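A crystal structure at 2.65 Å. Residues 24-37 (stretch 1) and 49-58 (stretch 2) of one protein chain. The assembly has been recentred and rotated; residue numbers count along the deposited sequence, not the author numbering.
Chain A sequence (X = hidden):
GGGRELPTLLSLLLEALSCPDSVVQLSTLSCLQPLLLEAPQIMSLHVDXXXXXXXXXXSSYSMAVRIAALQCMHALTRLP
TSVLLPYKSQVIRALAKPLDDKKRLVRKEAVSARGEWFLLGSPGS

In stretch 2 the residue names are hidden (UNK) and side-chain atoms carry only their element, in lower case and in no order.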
# COMPACT_ATOMS: atom_id res chain seq x y z
N VAL A 24 30.62 18.86 -23.03
CA VAL A 24 31.53 18.52 -21.94
C VAL A 24 30.95 17.42 -21.06
O VAL A 24 31.68 16.54 -20.58
CB VAL A 24 31.87 19.79 -21.13
CG1 VAL A 24 32.88 19.48 -20.04
CG2 VAL A 24 32.40 20.88 -22.06
N GLN A 25 29.63 17.44 -20.85
CA GLN A 25 29.01 16.42 -20.01
C GLN A 25 29.08 15.05 -20.67
O GLN A 25 29.50 14.07 -20.04
CB GLN A 25 27.56 16.81 -19.71
CG GLN A 25 27.43 18.11 -18.93
CD GLN A 25 26.01 18.64 -18.89
OE1 GLN A 25 25.14 18.17 -19.61
NE2 GLN A 25 25.78 19.63 -18.03
N LEU A 26 28.68 14.96 -21.94
CA LEU A 26 28.85 13.71 -22.67
C LEU A 26 30.30 13.27 -22.71
O LEU A 26 30.59 12.07 -22.67
CB LEU A 26 28.31 13.86 -24.10
CG LEU A 26 26.79 13.85 -24.22
CD1 LEU A 26 26.36 14.14 -25.65
CD2 LEU A 26 26.24 12.51 -23.76
N SER A 27 31.23 14.23 -22.78
CA SER A 27 32.65 13.90 -22.86
C SER A 27 33.13 13.24 -21.57
O SER A 27 33.75 12.17 -21.60
CB SER A 27 33.46 15.15 -23.17
OG SER A 27 34.85 14.86 -23.24
N THR A 28 32.86 13.86 -20.42
CA THR A 28 33.35 13.30 -19.16
C THR A 28 32.61 12.02 -18.80
O THR A 28 33.21 11.12 -18.19
CB THR A 28 33.23 14.33 -18.04
OG1 THR A 28 33.66 13.75 -16.80
CG2 THR A 28 31.80 14.82 -17.89
N LEU A 29 31.33 11.90 -19.16
CA LEU A 29 30.58 10.69 -18.85
C LEU A 29 31.14 9.48 -19.60
O LEU A 29 31.13 8.37 -19.07
CB LEU A 29 29.10 10.89 -19.16
CG LEU A 29 28.30 11.75 -18.19
CD1 LEU A 29 26.94 12.10 -18.79
CD2 LEU A 29 28.13 11.04 -16.86
N SER A 30 31.62 9.69 -20.82
CA SER A 30 32.21 8.58 -21.57
C SER A 30 33.52 8.11 -20.96
O SER A 30 33.95 6.99 -21.24
CB SER A 30 32.43 8.98 -23.03
OG SER A 30 33.43 9.99 -23.13
N CYS A 31 34.16 8.93 -20.13
CA CYS A 31 35.36 8.52 -19.42
C CYS A 31 35.04 7.89 -18.07
O CYS A 31 35.77 6.99 -17.63
CB CYS A 31 36.29 9.72 -19.20
SG CYS A 31 36.93 10.44 -20.70
N LEU A 32 33.98 8.35 -17.41
CA LEU A 32 33.68 7.90 -16.06
C LEU A 32 33.13 6.48 -16.03
O LEU A 32 33.44 5.71 -15.11
CB LEU A 32 32.70 8.87 -15.40
CG LEU A 32 33.29 10.24 -15.06
CD1 LEU A 32 32.21 11.21 -14.64
CD2 LEU A 32 34.34 10.10 -13.97
N GLN A 33 32.32 6.11 -17.02
CA GLN A 33 31.72 4.77 -17.01
C GLN A 33 32.76 3.65 -17.00
O GLN A 33 32.63 2.74 -16.16
CB GLN A 33 30.76 4.63 -18.19
CG GLN A 33 30.24 3.21 -18.38
CD GLN A 33 29.16 3.12 -19.43
OE1 GLN A 33 28.67 4.14 -19.92
NE2 GLN A 33 28.77 1.90 -19.78
N PRO A 34 33.78 3.63 -17.86
CA PRO A 34 34.79 2.57 -17.75
C PRO A 34 35.54 2.60 -16.43
O PRO A 34 35.92 1.54 -15.92
CB PRO A 34 35.72 2.83 -18.94
CG PRO A 34 34.92 3.66 -19.88
CD PRO A 34 34.05 4.52 -19.01
N LEU A 35 35.78 3.79 -15.87
CA LEU A 35 36.44 3.88 -14.58
C LEU A 35 35.59 3.23 -13.49
O LEU A 35 36.12 2.57 -12.58
CB LEU A 35 36.74 5.33 -14.23
CG LEU A 35 37.64 6.09 -15.22
CD1 LEU A 35 37.82 7.53 -14.78
CD2 LEU A 35 38.98 5.40 -15.37
N LEU A 36 34.27 3.41 -13.55
CA LEU A 36 33.39 2.76 -12.59
C LEU A 36 33.43 1.24 -12.73
O LEU A 36 33.30 0.52 -11.73
CB LEU A 36 31.96 3.26 -12.75
CG LEU A 36 31.72 4.74 -12.49
CD1 LEU A 36 30.30 5.15 -12.86
CD2 LEU A 36 32.02 5.08 -11.04
N LEU A 37 33.63 0.74 -13.94
CA LEU A 37 33.60 -0.70 -14.16
C LEU A 37 34.94 -1.36 -13.87
O LEU A 37 34.97 -2.50 -13.37
CB LEU A 37 33.17 -1.00 -15.60
CG LEU A 37 31.80 -0.47 -16.01
CD1 LEU A 37 31.53 -0.77 -17.48
CD2 LEU A 37 30.71 -1.08 -15.14
N UNK A 49 29.47 12.47 -4.64
CA UNK A 49 29.42 13.40 -5.76
C UNK A 49 29.09 12.70 -7.08
O UNK A 49 28.52 13.31 -7.98
c UNK A 49 30.73 14.18 -5.87
o UNK A 49 30.65 15.13 -6.94
c UNK A 49 31.90 13.24 -6.12
N UNK A 50 29.43 11.41 -7.20
CA UNK A 50 29.04 10.66 -8.39
C UNK A 50 27.53 10.47 -8.44
O UNK A 50 26.89 10.74 -9.46
c UNK A 50 29.77 9.31 -8.43
c UNK A 50 31.51 9.79 -10.20
c UNK A 50 31.90 7.97 -8.51
c UNK A 50 31.26 9.33 -8.76
N UNK A 51 26.95 10.00 -7.33
CA UNK A 51 25.50 9.80 -7.27
C UNK A 51 24.77 11.12 -7.51
O UNK A 51 23.81 11.19 -8.30
c UNK A 51 25.64 7.76 -5.82
c UNK A 51 23.59 9.18 -5.77
c UNK A 51 25.10 9.17 -5.93
N UNK A 52 25.22 12.19 -6.85
CA UNK A 52 24.54 13.47 -6.96
C UNK A 52 24.53 13.97 -8.40
O UNK A 52 23.47 14.28 -8.96
o UNK A 52 25.36 13.94 -4.73
c UNK A 52 25.21 14.50 -6.04
c UNK A 52 24.37 15.76 -5.95
N UNK A 53 25.71 14.05 -9.03
CA UNK A 53 25.81 14.66 -10.35
C UNK A 53 25.19 13.79 -11.43
O UNK A 53 24.58 14.31 -12.37
c UNK A 53 26.96 17.36 -10.08
c UNK A 53 27.28 14.96 -10.67
c UNK A 53 27.40 18.49 -9.18
c UNK A 53 27.84 16.13 -9.90
n UNK A 53 26.48 19.66 -9.30
N UNK A 54 25.33 12.47 -11.32
CA UNK A 54 24.70 11.58 -12.30
C UNK A 54 23.19 11.76 -12.30
O UNK A 54 22.56 11.79 -13.37
c UNK A 54 27.04 8.58 -11.91
c UNK A 54 28.35 8.25 -12.20
c UNK A 54 25.07 10.13 -12.01
c UNK A 54 28.60 10.33 -13.36
c UNK A 54 26.50 9.78 -12.34
c UNK A 54 27.29 10.65 -13.07
c UNK A 54 29.13 9.12 -12.93
N UNK A 55 22.58 11.88 -11.12
CA UNK A 55 21.14 12.06 -11.04
C UNK A 55 20.71 13.39 -11.66
O UNK A 55 19.70 13.46 -12.37
c UNK A 55 19.89 9.58 -9.66
c UNK A 55 20.77 10.59 -8.94
c UNK A 55 20.67 11.97 -9.59
c UNK A 55 20.40 10.66 -7.46
N UNK A 56 21.48 14.46 -11.41
CA UNK A 56 21.16 15.74 -12.02
C UNK A 56 21.23 15.66 -13.54
O UNK A 56 20.36 16.19 -14.24
c UNK A 56 21.88 17.13 -10.03
c UNK A 56 22.10 16.83 -11.50
n UNK A 56 22.68 16.51 -9.18
o UNK A 56 21.00 17.91 -9.68
N UNK A 57 22.26 15.00 -14.07
CA UNK A 57 22.42 14.89 -15.51
C UNK A 57 21.36 14.00 -16.14
O UNK A 57 21.12 14.11 -17.35
c UNK A 57 23.82 14.38 -15.84
c UNK A 57 24.88 16.61 -16.23
c UNK A 57 26.30 14.62 -15.69
c UNK A 57 24.97 15.30 -15.45
N UNK A 58 20.72 13.13 -15.37
CA UNK A 58 19.65 12.29 -15.89
C UNK A 58 18.38 13.07 -16.19
O UNK A 58 17.41 12.47 -16.68
c UNK A 58 19.34 11.16 -14.91
o UNK A 58 18.84 11.68 -13.69

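Position 49 carries three side-chain atoms, a first carbon bearing one oxygen and one carbon, and they stay out of reach of stretch 1. This beta-branched hydroxyl pattern is threonine, T49. At position 50 there are four carbons, forked at the second, and CA-to-CB points toward the other helix. One branch tip lies 3.8 Å from CD2 of L36; the residue is leucine, and the tip is CD1 of L50.

Position 51 has three carbons, the first carrying the other two, and makes no contact with stretch 1: valine, V51. Position 52 repeats the pattern of 49, one carbon carrying an oxygen and a carbon, again without contact to stretch 1, and is threonine, T52. At position 53 four carbons in a row end in a nitrogen, clear of stretch 1: lysine, K53.

Position 54 holds one carbon followed by a ring of six carbons, with no oxygen attached. CA-to-CB points sideways, but the ring at the end reaches L29, L32 and L36. The residue is phenylalanine rather than tyrosine. CE1 of F54 lies 3.6 Å from CD2 of L29 and 3.9 Å from CD1 of L32, while CE2 of F54 is 3.7 Å from CD1 of L36. L32 and L36 meet the ring at its edge, near its plane.

Position 55 shows four carbons forked at the second, out of reach of stretch 1: leucine, L55. Position 56 has two carbons, the second carrying one oxygen and one nitrogen, and touches nothing on stretch 1, hence asparagine by its atoms alone. ND2 of N56 donates a very short hydrogen bond, 2.4 Å, to O of T52, one turn earlier.

Position 57 again has four carbons forked at the second, now with CA-to-CB pointing toward stretch 1, and its branch tips meet Q25 and L29. It is leucine: CD2 of L57 lies 3.5 Å from CD of Q25, and CD1 of L57 is 4.0 Å from CD1 of L29. Position 58, a single carbon and an oxygen without contact to stretch 1, is serine; OG of S58 donates to O of L55 at a very short 2.4 Å, just beyond the helix.

The contact is one of side-chain packing, without a hydrogen bond between the stretches. The helix axes approach to 12.4 Å at 133° between their directions, leaving room for side chains to fill the gap. L50, F54 and L57, spaced about one turn apart, meet Q25, L29, L32 and L36 in reverse order, burying 349 Å² in total. The phenylalanine ring links three of these partners.

Stretch 2 (49-58) TLVTKFLNLS
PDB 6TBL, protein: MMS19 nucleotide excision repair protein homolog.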